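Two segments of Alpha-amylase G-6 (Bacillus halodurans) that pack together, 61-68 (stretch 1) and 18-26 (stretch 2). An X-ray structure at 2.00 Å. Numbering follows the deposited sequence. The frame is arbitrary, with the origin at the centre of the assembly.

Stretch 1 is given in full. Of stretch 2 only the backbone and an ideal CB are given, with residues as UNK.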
# COMPACT_ATOMS: atom_id res chain seq x y z
N ARG A 61 7.18 4.19 3.76
CA ARG A 61 6.80 5.24 2.83
C ARG A 61 6.20 4.52 1.65
O ARG A 61 6.82 3.61 1.14
CB ARG A 61 8.03 6.05 2.38
CG ARG A 61 8.05 7.48 2.86
CD ARG A 61 9.31 7.85 3.59
NE ARG A 61 9.37 9.29 3.87
CZ ARG A 61 9.64 9.82 5.06
NH1 ARG A 61 9.67 11.13 5.19
NH2 ARG A 61 9.87 9.06 6.12
N LEU A 62 5.00 4.90 1.22
CA LEU A 62 4.33 4.12 0.18
C LEU A 62 3.64 4.86 -0.99
O LEU A 62 3.17 5.99 -0.87
CB LEU A 62 3.38 3.08 0.81
CG LEU A 62 2.09 3.56 1.52
CD1 LEU A 62 0.98 3.81 0.50
CD2 LEU A 62 1.67 2.56 2.57
N LEU A 63 3.59 4.19 -2.12
CA LEU A 63 2.77 4.64 -3.25
C LEU A 63 1.98 3.45 -3.79
O LEU A 63 2.45 2.33 -3.76
CB LEU A 63 3.64 5.23 -4.37
CG LEU A 63 4.53 6.45 -4.07
CD1 LEU A 63 5.99 6.02 -3.97
CD2 LEU A 63 4.36 7.50 -5.13
N PHE A 64 0.79 3.74 -4.30
CA PHE A 64 0.02 2.78 -5.09
C PHE A 64 0.37 2.96 -6.56
O PHE A 64 0.69 4.07 -7.00
CB PHE A 64 -1.48 3.00 -4.86
CG PHE A 64 -1.86 2.95 -3.42
CD1 PHE A 64 -1.82 1.74 -2.73
CD2 PHE A 64 -2.21 4.11 -2.73
CE1 PHE A 64 -2.15 1.68 -1.37
CE2 PHE A 64 -2.54 4.06 -1.37
CZ PHE A 64 -2.51 2.85 -0.68
N LYS A 65 0.33 1.86 -7.31
CA LYS A 65 0.58 1.86 -8.74
C LYS A 65 -0.10 0.67 -9.43
O LYS A 65 -0.42 -0.32 -8.78
CB LYS A 65 2.08 1.81 -9.03
CG LYS A 65 2.81 0.58 -8.54
CD LYS A 65 4.30 0.65 -8.86
CE LYS A 65 4.57 0.55 -10.34
NZ LYS A 65 4.49 -0.84 -10.81
N ASP A 66 -0.33 0.77 -10.73
CA ASP A 66 -0.70 -0.43 -11.48
C ASP A 66 0.48 -0.95 -12.30
O ASP A 66 1.58 -0.40 -12.21
CB ASP A 66 -2.01 -0.29 -12.29
CG ASP A 66 -1.98 0.81 -13.35
OD1 ASP A 66 -0.90 1.22 -13.82
OD2 ASP A 66 -3.04 1.31 -13.79
N ARG A 67 0.25 -2.00 -13.09
CA ARG A 67 1.32 -2.60 -13.88
C ARG A 67 1.61 -1.78 -15.13
O ARG A 67 2.49 -2.12 -15.92
CB ARG A 67 1.01 -4.06 -14.24
CG ARG A 67 2.13 -5.03 -13.89
CD ARG A 67 2.52 -6.02 -15.00
NE ARG A 67 3.96 -5.97 -15.29
CZ ARG A 67 4.54 -6.43 -16.41
NH1 ARG A 67 3.82 -6.99 -17.38
NH2 ARG A 67 5.86 -6.31 -16.55
N GLY A 68 0.86 -0.69 -15.30
CA GLY A 68 1.08 0.23 -16.40
C GLY A 68 1.78 1.47 -15.88
O GLY A 68 2.80 1.37 -15.19
N UNK A 18 -5.26 -0.58 -13.81
CA UNK A 18 -5.03 -2.01 -13.94
C UNK A 18 -4.65 -2.61 -12.59
O UNK A 18 -4.75 -1.92 -11.56
CB UNK A 18 -3.94 -2.29 -14.98
N UNK A 19 -4.21 -3.87 -12.59
CA UNK A 19 -3.91 -4.61 -11.34
C UNK A 19 -3.13 -3.74 -10.35
O UNK A 19 -2.10 -3.18 -10.74
CB UNK A 19 -3.11 -5.88 -11.65
N UNK A 20 -3.60 -3.59 -9.10
CA UNK A 20 -2.94 -2.69 -8.13
C UNK A 20 -1.75 -3.31 -7.43
O UNK A 20 -1.82 -4.46 -7.00
CB UNK A 20 -3.95 -2.24 -7.07
N UNK A 21 -0.67 -2.53 -7.31
CA UNK A 21 0.56 -2.95 -6.60
C UNK A 21 0.98 -1.96 -5.50
O UNK A 21 0.67 -0.77 -5.55
CB UNK A 21 1.71 -3.11 -7.60
N UNK A 22 1.69 -2.45 -4.49
CA UNK A 22 2.09 -1.58 -3.38
C UNK A 22 3.61 -1.36 -3.35
O UNK A 22 4.36 -2.25 -2.99
CB UNK A 22 1.62 -2.18 -2.05
N UNK A 23 4.04 -0.16 -3.71
CA UNK A 23 5.45 0.18 -3.64
C UNK A 23 5.75 0.91 -2.33
O UNK A 23 5.03 1.83 -1.95
CB UNK A 23 5.86 1.04 -4.84
N UNK A 24 6.81 0.48 -1.66
CA UNK A 24 7.22 1.01 -0.34
C UNK A 24 8.74 0.98 -0.14
O UNK A 24 9.43 0.06 -0.58
CB UNK A 24 6.55 0.21 0.78
N UNK A 25 9.23 2.00 0.55
CA UNK A 25 10.66 2.15 0.81
C UNK A 25 10.87 2.71 2.23
O UNK A 25 9.94 2.71 3.03
CB UNK A 25 11.30 3.06 -0.23
N UNK A 26 12.06 3.24 2.51
CA UNK A 26 12.52 3.45 3.89
C UNK A 26 11.59 2.91 4.98
O UNK A 26 10.87 3.63 5.63
CB UNK A 26 12.72 4.95 4.12

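The two stretches run antiparallel, their axes at 145° and 4.6 Å apart at closest, so alternate positions of stretch 2 share a face with Leu-62 and Phe-64 or with Arg-61, Leu-63 and Lys-65.

At position 18 the ideal CB points toward stretch 1, 3.9 Å from CB of Asp-66, with room for it; phi/psi of -83/-170 forbids little, so many small residues would suit. The N-H of 18 donates to OD2 of Asp-66 at 2.9 Å (159°), a bond that any residue but proline could make. The residue is Gly-18.

Position 19 points sideways, its CB 5.2 Å from CB of Arg-67, and almost anything would fit. Thr-19 acts through its backbone, its O receiving a CA-H...O contact from CA of Asp-66 at 3.2 Å.

At position 20, N has no hydrogen-bond acceptor in stretch 1 and phi is -83°, so proline is admissible, among others. Pro-20 is found; its CA lies 3.5 Å from O of Lys-65, a CA-H...O contact.

Position 21 is in a hydrogen-bonded pair with Lys-65: N of 21 to O of Lys-65 is 2.7 Å, and N of Lys-65 to O of 21 is 3.2 Å. Its CB shares a face with the lysine's aliphatic chain, and Arg-67 lies nearby, so a long polar, aromatic or acidic side chain would suit. His-21, chi1 -66° (m), brings CE1 to 3.8 Å from CG of Arg-67, while its ND1 makes a weak 3.1 Å hydrogen bond to O of Thr-19.

Position 22, opposite Phe-64 in a non-hydrogen-bonded pair, has its CB 5.3 Å from CD1 of Phe-64. Leucine, isoleucine, methionine or an aromatic could extend into this apolar setting. Leu-22 (chi1 t, chi2 p) does so: its CD1 is 3.6 Å from CE1 of Phe-64 and 4.0 Å from CD1 of Leu-62.

Position 23 pairs with Leu-63 through N of 23 to O of Leu-63 (3.0 Å) and N of Leu-63 to O of 23 (2.8 Å). With CD of Lys-65 4.3 Å from the ideal CB, large apolar or aromatic residues suit. In Tyr-23, chi1 t, ring atom CD2 meets CD1 of Leu-63 at 3.7 Å.

At position 24 the CB sits 4.3 Å from CB of Leu-62, where an apolar or aromatic residue would fit. Tyr-24 makes that CB contact at 4.2 Å, but chi1 p leads its end away from stretch 1.

Position 25 pairs with Arg-61, N of 25 to O of Arg-61 being 3.0 Å. The arginine's methylenes and Leu-63 favour a broad flat or apolar group. Tyr-25 fits: CB of Arg-61 lies 3.6 Å from its ring centroid, 15° off the normal, a CH-pi contact.

Position 26, where the chain turns a corner, points sideways near the Arg-61 side chain, inviting an acid or a neutral acceptor. Asp-26 forms a salt bridge, its OD2 3.3 Å from NH2 of Arg-61, though the hydrogen bond within it is weak (123°).

Stretch 2 18-26: GTPHLYYYD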
# COMPACT_ATOMS: atom_id res chain seq x y z
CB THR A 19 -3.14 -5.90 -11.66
OG1 THR A 19 -4.05 -6.91 -12.10
CG2 THR A 19 -2.52 -6.51 -10.41
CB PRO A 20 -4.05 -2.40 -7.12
CG PRO A 20 -4.87 -3.69 -7.09
CD PRO A 20 -4.79 -4.24 -8.50
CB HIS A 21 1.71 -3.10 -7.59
CG HIS A 21 1.53 -4.21 -8.57
ND1 HIS A 21 0.69 -4.11 -9.66
CD2 HIS A 21 2.07 -5.44 -8.62
CE1 HIS A 21 0.73 -5.24 -10.35
NE2 HIS A 21 1.56 -6.06 -9.74
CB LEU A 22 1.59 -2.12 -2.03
CG LEU A 22 1.89 -1.19 -0.83
CD1 LEU A 22 1.02 0.07 -0.87
CD2 LEU A 22 1.79 -1.89 0.53
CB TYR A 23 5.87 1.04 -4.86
CG TYR A 23 7.32 1.45 -4.79
CD1 TYR A 23 8.33 0.49 -4.89
CD2 TYR A 23 7.69 2.78 -4.58
CE1 TYR A 23 9.65 0.85 -4.81
CE2 TYR A 23 9.02 3.15 -4.51
CZ TYR A 23 9.99 2.18 -4.62
OH TYR A 23 11.32 2.51 -4.54
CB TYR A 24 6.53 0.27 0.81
CG TYR A 24 6.86 -1.20 0.87
CD1 TYR A 24 6.13 -2.12 0.11
CD2 TYR A 24 7.89 -1.68 1.68
CE1 TYR A 24 6.42 -3.46 0.14
CE2 TYR A 24 8.19 -3.04 1.73
CZ TYR A 24 7.45 -3.92 0.94
OH TYR A 24 7.71 -5.28 0.97
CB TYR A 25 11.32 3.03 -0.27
CG TYR A 25 10.69 4.40 -0.42
CD1 TYR A 25 9.52 4.56 -1.14
CD2 TYR A 25 11.27 5.53 0.14
CE1 TYR A 25 8.93 5.79 -1.30
CE2 TYR A 25 10.68 6.78 -0.00
CZ TYR A 25 9.52 6.90 -0.73
OH TYR A 25 8.89 8.12 -0.90
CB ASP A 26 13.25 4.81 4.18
CG ASP A 26 12.33 6.05 4.16
OD1 ASP A 26 12.08 6.58 3.05
OD2 ASP A 26 11.92 6.62 5.20
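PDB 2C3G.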